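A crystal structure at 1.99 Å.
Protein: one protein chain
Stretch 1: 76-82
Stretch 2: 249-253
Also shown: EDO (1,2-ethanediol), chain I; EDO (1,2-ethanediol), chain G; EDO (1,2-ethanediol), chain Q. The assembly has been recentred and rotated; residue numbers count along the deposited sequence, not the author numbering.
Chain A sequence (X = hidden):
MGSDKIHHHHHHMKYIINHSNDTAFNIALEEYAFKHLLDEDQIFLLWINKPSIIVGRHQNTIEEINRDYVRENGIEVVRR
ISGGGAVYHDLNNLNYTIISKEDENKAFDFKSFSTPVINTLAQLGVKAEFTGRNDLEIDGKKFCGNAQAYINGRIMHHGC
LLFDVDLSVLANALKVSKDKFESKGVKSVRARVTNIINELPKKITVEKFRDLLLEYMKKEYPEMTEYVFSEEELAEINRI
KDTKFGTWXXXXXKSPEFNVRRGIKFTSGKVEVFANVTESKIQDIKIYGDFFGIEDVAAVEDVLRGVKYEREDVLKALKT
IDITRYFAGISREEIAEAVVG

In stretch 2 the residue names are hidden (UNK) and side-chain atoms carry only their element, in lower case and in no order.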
ATOM      1  N   GLU A  76      12.189  -9.722  -5.797  1.00 30.29           N
ATOM      2  CA  GLU A  76      10.885 -10.304  -5.349  1.00 31.12           C
ATOM      3  C   GLU A  76       9.718  -9.464  -5.890  1.00 30.30           C
ATOM      4  O   GLU A  76       9.853  -8.265  -6.024  1.00 30.27           O
ATOM      5  CB  GLU A  76      10.779 -10.306  -3.821  1.00 33.12           C
ATOM      6  CG  GLU A  76      11.935 -10.916  -3.009  1.00 32.63           C
ATOM      7  CD  GLU A  76      12.100 -12.383  -3.225  1.00 40.16           C
ATOM      8  OE1 GLU A  76      11.175 -13.011  -3.729  1.00 43.18           O
ATOM      9  OE2 GLU A  76      13.168 -12.932  -2.902  1.00 39.65           O
ATOM     10  N   VAL A  77       8.590 -10.098  -6.205  1.00 31.24           N
ATOM     11  CA  VAL A  77       7.335  -9.431  -6.515  1.00 28.29           C
ATOM     12  C   VAL A  77       6.267  -9.916  -5.522  1.00 29.08           C
ATOM     13  O   VAL A  77       5.861 -11.106  -5.556  1.00 27.04           O
ATOM     14  CB  VAL A  77       6.905  -9.633  -8.010  1.00 27.91           C
ATOM     15  CG1 VAL A  77       5.568  -9.027  -8.306  1.00 26.18           C
ATOM     16  CG2 VAL A  77       7.957  -9.087  -8.948  1.00 31.62           C
ATOM     17  N   VAL A  78       5.775  -8.984  -4.684  1.00 29.78           N
ATOM     18  CA  VAL A  78       4.747  -9.296  -3.680  1.00 31.70           C
ATOM     19  C   VAL A  78       3.632  -8.251  -3.663  1.00 29.48           C
ATOM     20  O   VAL A  78       3.893  -7.058  -3.750  1.00 31.26           O
ATOM     21  CB  VAL A  78       5.408  -9.459  -2.279  1.00 31.56           C
ATOM     22  CG1 VAL A  78       4.399  -9.832  -1.191  1.00 27.65           C
ATOM     23  CG2 VAL A  78       6.552 -10.513  -2.331  1.00 35.69           C
ATOM     24  N   ARG A  79       2.392  -8.709  -3.619  1.00 28.60           N
ATOM     25  CA  ARG A  79       1.234  -7.829  -3.528  1.00 27.38           C
ATOM     26  C   ARG A  79       0.992  -7.500  -2.072  1.00 28.00           C
ATOM     27  O   ARG A  79       0.903  -8.386  -1.241  1.00 27.13           O
ATOM     28  CB  ARG A  79       0.026  -8.522  -4.132  1.00 26.35           C
ATOM     29  CG  ARG A  79      -1.240  -7.719  -4.179  1.00 28.07           C
ATOM     30  CD  ARG A  79      -2.389  -8.589  -4.534  1.00 26.90           C
ATOM     31  NE  ARG A  79      -2.382  -9.184  -5.886  1.00 29.09           N
ATOM     32  CZ  ARG A  79      -2.634  -8.540  -7.027  1.00 29.37           C
ATOM     33  NH1 ARG A  79      -2.822  -7.227  -7.054  1.00 25.74           N
ATOM     34  NH2 ARG A  79      -2.677  -9.224  -8.168  1.00 29.44           N
ATOM     35  N   ARG A  80       0.886  -6.214  -1.766  1.00 30.82           N
ATOM     36  CA  ARG A  80       0.534  -5.770  -0.425  1.00 31.16           C
ATOM     37  C   ARG A  80      -0.967  -5.619  -0.206  1.00 30.55           C
ATOM     38  O   ARG A  80      -1.833  -5.832  -1.129  1.00 27.14           O
ATOM     39  CB  ARG A  80       1.281  -4.447  -0.088  1.00 31.00           C
ATOM     40  CG  ARG A  80       0.877  -3.252  -0.936  1.00 32.80           C
ATOM     41  CD  ARG A  80       1.477  -1.906  -0.435  1.00 29.81           C
ATOM     42  NE  ARG A  80       0.887  -0.892  -1.307  1.00 25.59           N
ATOM     43  CZ  ARG A  80       1.334  -0.546  -2.523  1.00 29.67           C
ATOM     44  NH1 ARG A  80       2.457  -1.058  -2.993  1.00 28.72           N
ATOM     45  NH2 ARG A  80       0.624   0.314  -3.269  1.00 29.90           N
ATOM     46  N   ILE A  81      -1.321  -5.337   1.051  1.00 28.91           N
ATOM     47  CA  ILE A  81      -2.757  -5.284   1.404  1.00 30.47           C
ATOM     48  C   ILE A  81      -3.352  -3.890   1.427  1.00 28.19           C
ATOM     49  O   ILE A  81      -4.487  -3.745   1.823  1.00 32.67           O
ATOM     50  CB  ILE A  81      -3.083  -6.071   2.706  1.00 33.52           C
ATOM     51  CG1 ILE A  81      -2.520  -5.371   3.948  1.00 30.06           C
ATOM     52  CG2 ILE A  81      -2.549  -7.505   2.580  1.00 34.05           C
ATOM     53  CD1 ILE A  81      -2.857  -6.055   5.255  1.00 31.21           C
ATOM     54  N   SER A  82      -2.609  -2.868   1.015  1.00 28.09           N
ATOM     55  CA  SER A  82      -3.189  -1.555   0.732  1.00 28.06           C
ATOM     56  C   SER A  82      -3.204  -1.267  -0.792  1.00 28.07           C
ATOM     57  O   SER A  82      -2.476  -1.881  -1.578  1.00 28.08           O
ATOM     58  CB  SER A  82      -2.389  -0.449   1.419  1.00 31.56           C
ATOM     59  OG  SER A  82      -1.002  -0.534   1.106  1.00 26.00           O
ATOM     60  N   UNK A 249      -0.943 -17.282  -6.653  1.00 29.37           N
ATOM     61  CA  UNK A 249      -2.374 -17.035  -6.692  1.00 30.09           C
ATOM     62  C   UNK A 249      -2.708 -15.670  -6.055  1.00 31.39           C
ATOM     63  O   UNK A 249      -3.654 -14.977  -6.476  1.00 29.29           O
ATOM     64  c   UNK A 249      -3.191 -19.476  -6.582  1.00 37.33           C
ATOM     65  c   UNK A 249      -3.161 -18.100  -5.909  1.00 29.45           C
ATOM     66  o   UNK A 249      -3.475 -20.449  -5.859  1.00 49.35           O
ATOM     67  o   UNK A 249      -2.978 -19.602  -7.798  1.00 37.12           O
ATOM     68  N   UNK A 250      -1.950 -15.325  -5.021  1.00 31.30           N
ATOM     69  CA  UNK A 250      -2.112 -14.053  -4.369  1.00 30.21           C
ATOM     70  C   UNK A 250      -1.386 -12.927  -5.122  1.00 30.04           C
ATOM     71  O   UNK A 250      -1.950 -11.862  -5.344  1.00 28.66           O
ATOM     72  c   UNK A 250      -2.034 -10.659  -1.486  1.00 31.14           C
ATOM     73  c   UNK A 250      -2.612 -11.875  -1.968  1.00 29.11           C
ATOM     74  c   UNK A 250      -4.786 -10.859  -1.636  1.00 35.27           C
ATOM     75  c   UNK A 250      -1.536 -12.752  -2.302  1.00 29.41           C
ATOM     76  c   UNK A 250      -1.634 -14.112  -2.907  1.00 28.11           C
ATOM     77  c   UNK A 250      -2.793  -9.589  -1.081  1.00 28.75           C
ATOM     78  c   UNK A 250      -4.156  -9.695  -1.136  1.00 34.97           C
ATOM     79  c   UNK A 250      -4.014 -11.970  -2.047  1.00 34.30           C
ATOM     80  c   UNK A 250      -0.365 -12.060  -2.003  1.00 33.06           C
ATOM     81  n   UNK A 250      -0.675 -10.802  -1.520  1.00 31.40           N
ATOM     82  N   UNK A 251      -0.120 -13.132  -5.459  1.00 30.93           N
ATOM     83  CA  UNK A 251       0.711 -12.006  -5.975  1.00 31.90           C
ATOM     84  C   UNK A 251       0.309 -11.603  -7.397  1.00 31.30           C
ATOM     85  O   UNK A 251       0.327 -10.407  -7.744  1.00 32.69           O
ATOM     86  n   UNK A 251       3.621 -13.455  -4.296  1.00 29.08           N
ATOM     87  c   UNK A 251       2.206 -12.374  -5.920  1.00 31.06           C
ATOM     88  o   UNK A 251       2.372 -11.726  -3.671  1.00 28.92           O
ATOM     89  c   UNK A 251       2.727 -12.506  -4.525  1.00 31.87           C
ATOM     90  N   UNK A 252      -0.030 -12.616  -8.192  1.00 30.88           N
ATOM     91  CA  UNK A 252      -0.523 -12.449  -9.565  1.00 28.35           C
ATOM     92  C   UNK A 252      -2.001 -12.806  -9.563  1.00 32.25           C
ATOM     93  O   UNK A 252      -2.842 -11.952  -9.296  1.00 33.94           O
ATOM     94  c   UNK A 252       4.347 -11.897 -11.060  1.00 30.06           C
ATOM     95  c   UNK A 252       0.289 -13.342 -10.506  1.00 29.17           C
ATOM     96  o   UNK A 252       5.628 -11.431 -11.261  1.00 34.97           O
ATOM     97  c   UNK A 252       1.709 -12.845 -10.694  1.00 32.00           C
ATOM     98  c   UNK A 252       4.045 -12.681  -9.952  1.00 32.86           C
ATOM     99  c   UNK A 252       3.367 -11.614 -11.998  1.00 32.79           C
ATOM    100  c   UNK A 252       2.705 -13.140  -9.769  1.00 30.99           C
ATOM    101  c   UNK A 252       2.055 -12.076 -11.796  1.00 26.59           C
ATOM    102  N   UNK A 253      -2.326 -14.069  -9.831  1.00 34.40           N
ATOM    103  CA  UNK A 253      -3.688 -14.578  -9.589  1.00 35.43           C
ATOM    104  C   UNK A 253      -4.454 -14.914 -10.846  1.00 36.89           C
ATOM    105  O   UNK A 253      -4.103 -14.465 -11.928  1.00 40.74           O
TER
HETATM  106  C1  EDO I 407      -5.287 -11.628  -6.939  1.00 43.55           C
HETATM  107  O1  EDO I 407      -6.629 -11.625  -7.508  1.00 42.69           O
HETATM  108  C2  EDO I 407      -5.347 -11.800  -5.420  0.50 37.31           C
HETATM  109  O2  EDO I 407      -5.917 -13.077  -5.032  0.50 38.25           O
HETATM  110  C1  EDO G 405      -0.104 -21.062  -5.297  1.00 42.54           C
HETATM  111  O1  EDO G 405      -0.277 -19.998  -6.233  1.00 31.40           O
HETATM  112  C2  EDO G 405       1.368 -21.212  -5.071  1.00 38.05           C
HETATM  113  O2  EDO G 405       1.950 -20.206  -5.900  1.00 30.94           O
HETATM  114  C1  EDO Q 415       5.500 -13.463 -15.500  0.50 33.38           C
HETATM  115  O1  EDO Q 415       4.373 -14.300 -15.272  0.50 31.25           O
HETATM  116  C2  EDO Q 415       5.408 -11.999 -15.076  1.00 42.35           C
HETATM  117  O2  EDO Q 415       6.487 -11.649 -14.163  1.00 46.80           O

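Position 249 carries four side-chain atoms: two carbons in succession, the second bearing two oxygens. None of them touches stretch 1. A carboxylate on so short a stem is aspartate, D249; it lies exposed in the helix, where a charged group can remain in solvent.

Position 250 has one carbon followed by fused five- and six-membered rings holding eight carbons and one nitrogen. The ring nitrogen lies 2.9 Å from the backbone O of R79, and ring carbons pack by R79 CD and I81 CG2. That double ring is an indole, and the residue is tryptophan, W250. Its CA-to-CB bond points sideways, but the ring comes nearer to the strand, and NE1 donates to R79 O. The broad face serves as well: R79 CD sits 3.8 Å from the centroid of the six-membered ring, a CH-pi contact. Separately, I81 CG2 packs against W250 CZ2 at 4.2 Å. Tryptophan suits the place because it joins a polar N-H to a large apolar surface.

At position 251 there are again two carbons, but the second carries one oxygen and one nitrogen. The oxygen is 3.0 Å from the backbone N of R79. This is a carboxamide on a short stem, hence asparagine, N251. Its OD1 accepts from R79 N with a nearly straight N-H...O angle of 168°, while ND2 is hydrogen-bonded elsewhere in the structure, so both ends of the amide are used.

Position 252 shows one carbon, then a six-carbon ring bearing an oxygen; ring and oxygen lie by V77 CG1, the oxygen 3.8 Å from it. This is tyrosine, Y252, the first residue after the helix to leave helical angles. Although its CA-to-CB bond points away, the long aromatic side chain lets its end reach V77, whose CG1 lies 4.2 Å from Y252 CZ. Tyrosine thus joins apolar packing to a hydroxyl, whose OH accepts a hydrogen bond from O2 of an ethanediol (chain Q) at 3.0 Å.

Position 253 has no side-chain atoms and makes no contact with stretch 1; it is glycine, G253. Its phi/psi of 112/163° would jam a CB against the preceding carbonyl oxygen, so the backbone itself calls for glycine.

The contact centres on R79. Its backbone N and O engage the N251 and W250 side chains, while its own side chain reaches the end of the helix: NE donates to W250 O at 2.8 Å and NH2 to Y252 O at 3.0 Å. Both oxygens lie near the guanidinium plane, where its N-H groups point. Backbone and side chains thus exchange roles across the interface.

Stretch 2, residues 249-253: DWNYG
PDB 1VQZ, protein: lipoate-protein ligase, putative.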